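Local coordinates for protein cysteine desulfurase (Thermococcus onnurineus, PDB 5B89) that probably catalyses the pyridoxal-phosphate-dependent release of sulfur from L-cysteine, passing it to a sulfur carrier and leaving L-alanine, at residues Ser46-Lys50 / Pro51-Ala55; Ile295-Ala298 / Ala299-Tyr303; Phe349-Pro352 / Gly353-Pro356; Glu401-Glu404 / Thr405-Val409. All blocks are in the same frame, centred on the assembly; numbering follows the deposited sequence.

Contact 1: Ser46-Lys50 / Pro51-Ala55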
# COMPACT_ATOMS: atom_id res chain seq x y z
N SER B 46 8.97 -11.57 8.14
CA SER B 46 9.82 -11.59 9.31
C SER B 46 9.08 -11.19 10.56
O SER B 46 8.02 -10.70 10.49
CB SER B 46 10.99 -10.61 9.14
OG SER B 46 10.56 -9.29 8.96
N LEU B 47 9.70 -11.43 11.71
CA LEU B 47 9.22 -10.95 12.97
C LEU B 47 9.78 -9.52 13.01
O LEU B 47 10.67 -9.20 12.34
CB LEU B 47 9.77 -11.76 14.14
CG LEU B 47 9.26 -13.18 14.13
CD1 LEU B 47 9.85 -13.91 15.34
CD2 LEU B 47 7.75 -13.18 14.21
N THR B 48 9.19 -8.68 13.82
CA THR B 48 9.50 -7.27 13.85
C THR B 48 10.07 -6.82 15.20
O THR B 48 9.46 -7.01 16.16
CB THR B 48 8.19 -6.49 13.56
OG1 THR B 48 7.54 -7.01 12.39
CG2 THR B 48 8.43 -5.01 13.41
N PRO B 49 11.24 -6.24 15.20
CA PRO B 49 11.85 -5.80 16.48
C PRO B 49 11.09 -4.60 17.05
O PRO B 49 10.59 -3.73 16.37
CB PRO B 49 13.25 -5.41 16.05
CG PRO B 49 13.37 -5.63 14.61
CD PRO B 49 12.08 -6.07 14.03
N LYS B 50 11.20 -4.50 18.37
CA LYS B 50 10.57 -3.37 19.06
C LYS B 50 10.95 -2.05 18.60
O LYS B 50 10.14 -1.15 18.48
CB LYS B 50 10.79 -3.50 20.57
CG LYS B 50 9.95 -4.56 21.13
CD LYS B 50 10.32 -4.83 22.62
CE LYS B 50 10.21 -3.60 23.48
NZ LYS B 50 8.80 -3.33 23.81
N PRO B 51 12.21 -1.81 18.26
CA PRO B 51 12.56 -0.48 17.78
C PRO B 51 11.87 -0.03 16.49
O PRO B 51 11.69 1.10 16.27
CB PRO B 51 14.07 -0.57 17.56
CG PRO B 51 14.51 -1.57 18.54
CD PRO B 51 13.41 -2.58 18.62
N VAL B 52 11.47 -0.97 15.65
CA VAL B 52 10.77 -0.64 14.44
C VAL B 52 9.32 -0.20 14.79
O VAL B 52 8.82 0.73 14.30
CB VAL B 52 10.79 -1.82 13.48
CG1 VAL B 52 9.83 -1.59 12.34
CG2 VAL B 52 12.23 -2.08 12.99
N VAL B 53 8.73 -0.92 15.71
CA VAL B 53 7.41 -0.59 16.19
C VAL B 53 7.43 0.79 16.87
O VAL B 53 6.60 1.57 16.60
CB VAL B 53 6.86 -1.67 17.13
CG1 VAL B 53 5.50 -1.27 17.70
CG2 VAL B 53 6.73 -2.96 16.38
N GLU B 54 8.45 1.05 17.69
CA GLU B 54 8.62 2.31 18.33
C GLU B 54 8.74 3.46 17.40
O GLU B 54 8.14 4.57 17.54
CB GLU B 54 9.72 2.25 19.34
CG GLU B 54 9.47 1.29 20.49
CD GLU B 54 10.65 0.80 21.36
OE1 GLU B 54 11.81 1.14 21.05
OE2 GLU B 54 10.34 0.01 22.30
N ALA B 55 9.48 3.27 16.26
CA ALA B 55 9.60 4.32 15.34
C ALA B 55 8.29 4.78 14.67
O ALA B 55 7.99 5.91 14.37
CB ALA B 55 10.64 3.98 14.23

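Contact 2: Ile295-Ala298 / Ala299-Tyr303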
# COMPACT_ATOMS: atom_id res chain seq x y z
N ILE B 295 8.57 5.02 7.27
CA ILE B 295 9.34 5.29 8.49
C ILE B 295 9.72 4.01 9.16
O ILE B 295 10.85 3.84 9.65
CB ILE B 295 8.53 6.27 9.38
CG1 ILE B 295 8.49 7.64 8.73
CG2 ILE B 295 9.11 6.33 10.84
CD1 ILE B 295 7.41 8.62 9.29
N GLY B 296 8.78 3.07 9.24
CA GLY B 296 9.10 1.77 9.79
C GLY B 296 10.16 0.96 9.02
O GLY B 296 11.03 0.32 9.64
N LEU B 297 10.02 1.08 7.72
CA LEU B 297 11.02 0.38 6.87
C LEU B 297 12.39 1.00 7.08
O LEU B 297 13.35 0.23 7.18
CB LEU B 297 10.59 0.42 5.41
CG LEU B 297 11.62 -0.14 4.38
CD1 LEU B 297 12.00 -1.52 4.73
CD2 LEU B 297 11.07 -0.03 2.98
N ALA B 298 12.50 2.31 7.13
CA ALA B 298 13.82 2.96 7.39
C ALA B 298 14.34 2.53 8.72
O ALA B 298 15.55 2.23 8.85
CB ALA B 298 13.68 4.46 7.27
N ALA B 299 13.51 2.34 9.73
CA ALA B 299 13.96 1.83 11.00
C ALA B 299 14.39 0.44 10.93
O ALA B 299 15.40 0.11 11.56
CB ALA B 299 12.82 2.01 12.07
N GLY B 300 13.76 -0.42 10.15
CA GLY B 300 14.21 -1.82 9.95
C GLY B 300 15.53 -1.82 9.24
O GLY B 300 16.41 -2.59 9.73
N ILE B 301 15.70 -1.01 8.25
CA ILE B 301 17.01 -0.97 7.57
C ILE B 301 18.08 -0.48 8.52
O ILE B 301 19.20 -1.10 8.55
CB ILE B 301 16.88 -0.13 6.36
CG1 ILE B 301 16.12 -0.86 5.26
CG2 ILE B 301 18.27 0.26 5.83
CD1 ILE B 301 15.65 0.02 4.16
N ARG B 302 17.83 0.54 9.33
CA ARG B 302 18.84 0.91 10.29
C ARG B 302 19.17 -0.19 11.32
O ARG B 302 20.30 -0.33 11.74
CB ARG B 302 18.42 2.18 11.02
CG ARG B 302 18.55 3.40 10.15
CD ARG B 302 20.02 3.74 9.91
NE ARG B 302 20.18 5.12 9.54
CZ ARG B 302 20.81 5.52 8.48
NH1 ARG B 302 21.32 4.61 7.66
NH2 ARG B 302 20.93 6.82 8.22
N TYR B 303 18.17 -0.96 11.69
CA TYR B 303 18.38 -2.05 12.60
C TYR B 303 19.26 -3.14 11.93
O TYR B 303 20.13 -3.67 12.53
CB TYR B 303 17.00 -2.59 13.05
CG TYR B 303 17.00 -3.56 14.16
CD1 TYR B 303 16.98 -3.14 15.46
CD2 TYR B 303 16.96 -4.89 13.92
CE1 TYR B 303 16.98 -4.05 16.48
CE2 TYR B 303 16.97 -5.79 14.91
CZ TYR B 303 17.00 -5.37 16.21
OH TYR B 303 17.03 -6.32 17.16

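Contact 3: Phe349-Pro352 / Gly353-Pro356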
# COMPACT_ATOMS: atom_id res chain seq x y z
N PHE B 349 11.62 -29.14 2.29
CA PHE B 349 11.76 -30.56 2.46
C PHE B 349 10.40 -31.23 2.45
O PHE B 349 9.38 -30.60 2.42
CB PHE B 349 12.49 -30.90 3.77
CG PHE B 349 11.81 -30.42 5.02
CD1 PHE B 349 11.97 -29.14 5.43
CD2 PHE B 349 11.08 -31.27 5.82
CE1 PHE B 349 11.36 -28.68 6.55
CE2 PHE B 349 10.47 -30.82 6.95
CZ PHE B 349 10.61 -29.53 7.33
N ASN B 350 10.45 -32.55 2.45
CA ASN B 350 9.24 -33.36 2.54
C ASN B 350 9.53 -34.63 3.34
O ASN B 350 10.60 -35.09 3.37
CB ASN B 350 8.68 -33.77 1.18
CG ASN B 350 7.68 -32.79 0.63
OD1 ASN B 350 6.77 -32.39 1.27
ND2 ASN B 350 7.87 -32.44 -0.59
N VAL B 351 8.50 -35.13 3.96
CA VAL B 351 8.59 -36.40 4.68
C VAL B 351 7.82 -37.44 3.87
O VAL B 351 6.67 -37.27 3.66
CB VAL B 351 8.02 -36.33 6.10
CG1 VAL B 351 8.13 -37.70 6.76
CG2 VAL B 351 8.76 -35.29 6.92
N PRO B 352 8.50 -38.47 3.39
CA PRO B 352 7.83 -39.51 2.54
C PRO B 352 6.67 -40.13 3.27
O PRO B 352 6.78 -40.41 4.47
CB PRO B 352 8.93 -40.51 2.34
CG PRO B 352 10.18 -39.75 2.44
CD PRO B 352 9.92 -38.77 3.59
N GLY B 353 5.52 -40.18 2.61
CA GLY B 353 4.31 -40.66 3.27
C GLY B 353 3.36 -39.68 3.91
O GLY B 353 2.26 -40.05 4.26
N LEU B 354 3.77 -38.41 4.04
CA LEU B 354 3.03 -37.40 4.75
C LEU B 354 2.88 -36.13 3.90
O LEU B 354 3.84 -35.67 3.31
CB LEU B 354 3.78 -37.00 6.03
CG LEU B 354 3.77 -37.99 7.17
CD1 LEU B 354 4.38 -37.25 8.37
CD2 LEU B 354 2.37 -38.47 7.52
N HIS B 355 1.69 -35.63 3.87
CA HIS B 355 1.39 -34.42 3.18
C HIS B 355 2.16 -33.31 3.94
O HIS B 355 2.22 -33.32 5.16
CB HIS B 355 -0.09 -34.20 3.19
CG HIS B 355 -0.54 -33.11 2.26
ND1 HIS B 355 -0.37 -31.76 2.55
CD2 HIS B 355 -1.08 -33.16 1.02
CE1 HIS B 355 -0.83 -31.03 1.55
NE2 HIS B 355 -1.27 -31.86 0.61
N PRO B 356 2.72 -32.31 3.18
CA PRO B 356 3.37 -31.19 3.90
C PRO B 356 2.52 -30.46 4.94
O PRO B 356 3.08 -30.05 5.96
CB PRO B 356 3.66 -30.18 2.76
CG PRO B 356 3.63 -30.96 1.51
CD PRO B 356 2.87 -32.21 1.72
O HOH W 1 5.92 -33.77 3.65

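Contact 4: Glu401-Glu404 / Thr405-Val409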
# COMPACT_ATOMS: atom_id res chain seq x y z
N GLU B 401 20.28 -23.68 18.61
CA GLU B 401 19.42 -24.33 19.63
C GLU B 401 18.05 -24.67 19.11
O GLU B 401 17.49 -25.73 19.29
CB GLU B 401 19.38 -23.52 20.92
CG GLU B 401 20.69 -23.51 21.70
CD GLU B 401 21.65 -22.37 21.31
OE1 GLU B 401 22.65 -22.16 22.08
OE2 GLU B 401 21.52 -21.67 20.25
N GLU B 402 17.47 -23.66 18.37
CA GLU B 402 16.24 -23.89 17.73
C GLU B 402 16.25 -24.97 16.63
O GLU B 402 15.34 -25.70 16.50
CB GLU B 402 15.69 -22.55 17.10
CG GLU B 402 15.26 -21.48 18.11
CD GLU B 402 14.77 -20.19 17.44
OE1 GLU B 402 15.33 -19.82 16.37
OE2 GLU B 402 13.89 -19.46 18.01
N VAL B 403 17.34 -24.97 15.83
CA VAL B 403 17.47 -25.95 14.84
C VAL B 403 17.56 -27.35 15.49
O VAL B 403 16.95 -28.25 15.02
CB VAL B 403 18.71 -25.64 13.96
CG1 VAL B 403 19.09 -26.80 13.04
CG2 VAL B 403 18.42 -24.37 13.08
N GLU B 404 18.28 -27.44 16.59
CA GLU B 404 18.39 -28.73 17.29
C GLU B 404 17.02 -29.19 17.84
O GLU B 404 16.70 -30.31 17.79
CB GLU B 404 19.46 -28.69 18.35
CG GLU B 404 20.88 -28.40 17.89
CD GLU B 404 21.53 -29.51 17.10
OE1 GLU B 404 20.97 -30.55 16.98
OE2 GLU B 404 22.60 -29.25 16.62
N THR B 405 16.23 -28.25 18.36
CA THR B 405 14.91 -28.59 18.81
C THR B 405 14.07 -29.12 17.65
O THR B 405 13.45 -30.08 17.74
CB THR B 405 14.25 -27.38 19.48
OG1 THR B 405 15.04 -27.00 20.56
CG2 THR B 405 12.82 -27.67 19.94
N PHE B 406 14.13 -28.43 16.51
CA PHE B 406 13.44 -28.79 15.32
C PHE B 406 13.87 -30.19 14.87
O PHE B 406 13.07 -30.96 14.55
CB PHE B 406 13.72 -27.73 14.20
CG PHE B 406 13.46 -28.19 12.81
CD1 PHE B 406 12.23 -28.11 12.29
CD2 PHE B 406 14.46 -28.67 12.02
CE1 PHE B 406 11.97 -28.53 11.01
CE2 PHE B 406 14.21 -29.09 10.75
CZ PHE B 406 12.96 -29.03 10.25
N LEU B 407 15.17 -30.43 14.84
CA LEU B 407 15.68 -31.75 14.39
C LEU B 407 15.21 -32.91 15.34
O LEU B 407 14.88 -33.96 14.87
CB LEU B 407 17.17 -31.73 14.27
CG LEU B 407 17.75 -30.90 13.05
CD1 LEU B 407 19.22 -30.90 13.13
CD2 LEU B 407 17.27 -31.48 11.74
N GLY B 408 15.12 -32.57 16.59
CA GLY B 408 14.57 -33.51 17.57
C GLY B 408 13.13 -33.82 17.37
O GLY B 408 12.69 -34.98 17.41
N VAL B 409 12.32 -32.79 17.00
CA VAL B 409 10.97 -33.04 16.66
C VAL B 409 10.76 -33.80 15.34
O VAL B 409 9.97 -34.70 15.24
CB VAL B 409 10.10 -31.71 16.65
CG1 VAL B 409 8.68 -31.93 16.16
CG2 VAL B 409 10.20 -31.04 17.95

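Contact 1: Ser46-Lys50 / Pro51-Ala55
Thr-48 and Val-52 meet through methyl groups, Thr-48 CG2 lying 3.8 Å from Val-52 CG1 with the two side chains at roughly a right angle. The same threonine methyl also reaches Val-53 CG2 at 4.0 Å, so it touches both of two successive valines. With OG1 beside the backbone N (chi1 -50°) and CG2 anti to it, the hydroxyl is turned away from the valines, and OG1 hydrogen-bonds Arg-64 of the second subunit. Beside this pair the Pro-49 ring lies against Val-52, CG to CG2 4.1 Å. These buried residues mark the start of helix 50-62, where Pro-49 occupies the N-cap position. Pro-49 O accepts Val-52 N at 3.0 Å with a bent N-H...O angle of 140°, the donor standing above the carbonyl plane, and takes a second, weak bond from Val-53 N. The next carbonyl, Lys-50 O, takes Glu-54 N at 2.9 Å in a much straighter line (168°). The outer side is looser. Lys-50 bends at chi3 and chi4, which curls its end toward Glu-54, yet NZ stays 4.0 Å from Glu-54 OE2, a long salt bridge on the more exposed flank. Thr-48 and Val-53 instead press on Tyr-60 and Asp-57 of the second subunit.

Contact 2: Ile295-Ala298 / Ala299-Tyr303
Four consecutive i to i+4 hydrogen bonds run from Ala-299 N to Ile-295 O (3.1 Å, 155°) through to Arg-302 N to Ala-298 O (2.9 Å, 166°), with Gly-300 N and Ile-301 N bonding Gly-296 O and Leu-297 O between them. They define a regular stretch of alpha-helix within helix 291-307 of this class-V aminotransferase-family enzyme, a fold type I PLP enzyme. Small residues occupy much of it: Gly-296 and Gly-300 lie four apart, with Ala-299 beside the second, giving a low-relief strip. Helix 50-62 packs closely there, Ala-55 touching Ala-299. On another side Leu-297 and Ile-301 provide the bulk. Leu-297 has CG anti to its backbone nitrogen (chi1 174°), which swings its branched end along the helix toward the next turn; Ile-301 answers with CG1 anti to the carbonyl carbon, laying CG1 back over Leu-297 O at 3.5 Å. Leu-297 also packs on Pro-238 and Ile-244, whereas Ile-301 touches Ile-88 and Phe-92 of helix 73-93. The exposed Arg-302 bends at chi2 and pairs with Glu-305 in a salt bridge; its aliphatic CG passes 3.5 Å from Ala-298 O. Where the two large apolar side chains meet, Ile-301 CD1 sits 4.0 Å from Leu-297 CD1.

Contact 3: Phe349-Pro352 / Gly353-Pro356
Val-351 and Leu-354 are joined first by a backbone hydrogen bond, Leu-354 N to Val-351 O at 3.1 Å, with an N-H...O angle of 154°. Water supplies the second set of polar links. One molecule accepts from Val-351 N at 2.9 Å and lies within hydrogen-bonding distance of both Leu-354 O (2.8 Å) and Asn-350 OD1 (2.9 Å), adding a water bridge between the two arms beside the direct turn bond. The amide of Asn-350 is gripped at its other end too: ND2 bonds Tyr-335 OH and Gly-388 O, which fixes the rotation of the group and leaves OD1 turned toward the water and the Pro-356 ring.

Van der Waals contacts follow the same fold-back. Val-351 and Leu-354 lie side by side and point the same way, CG1 to CD1 4.1 Å, and both press against Val-359 and against Leu-413 of helix 400-415. Asn-350 OD1 also rests 3.5 Å from Pro-356 CG, the amide crossing the proline ring at a slant. At His-355, CD of the next residue, Pro-356, lies over one face of the ring, toward its rim, while ND1 caps His-357 N.

Pro-352 and Gly-353 are the two corner residues, and Gly-353 has the positive phi (94°) that glycine accepts at this corner. This is a type II beta turn with the Pro-Gly pair at its corners, linking strand 346-349 to helix 356-365, with His-355 as N-cap.

Contact 4: Glu401-Glu404 / Thr405-Val409
Val-403 and Leu-407, one helical turn apart, lie side by side with their side chains pointing the same way, and Val-403 CG1 comes 4.1 Å from Leu-407 CD1. Leu-407 holds CG anti to its carbonyl carbon (chi1 -72°), which lays CG over Val-403 O at 3.4 Å, the carbonyl that also takes Leu-407 N at 2.8 Å. Phe-406 turns the other way: with CG anti to the backbone nitrogen its ring leads off from the helix, and Val-403 O lies at the ring edge, in its plane, 3.9 Å from CD2. On the exposed flank Thr-405 sets OG1 3.0 Å from Glu-401 O, which already accepts Thr-405 N. Glu-404 bends at chi2 and its carboxylate forms a salt bridge with Arg-322, whereas the buried Glu-402 pairs with Arg-28 and also accepts from Asn-398, a setting that would favour its charged form. The turn belongs to helix 400-415. Val-403 and Leu-407 lie against helix 309-329, with Val-403 touching Leu-319 and Thr-323; Phe-406 and Val-409 lie on Leu-363 of helix 356-365, and Glu-402 and Thr-405 touch Ile-38 of strand 38-39.

How the contacts relate
Contacts 1 and 2 form one unit, their centres 8 Å apart: Val-52 CG1 lies 3.5 Å from Gly-296 O where helix 50-62 of contact 1 meets helix 291-307 of contact 2. Contacts 3 and 4 form a second pair, meeting where Phe-349 CZ lies 3.8 Å from Phe-406 CZ; contact 3 packs Val-351 and Leu-354 on helix 400-415, which carries contact 4. Contact 2 is mostly buried and apolar; the other three mix buried and exposed residues. Contact 1 alone touches the second subunit. The chemistry follows place: a helix start in contact 1, regular helix in contact 2, glutamates salt-bridged to arginines outside the segments in contact 4, and a water-bridged turn in contact 3.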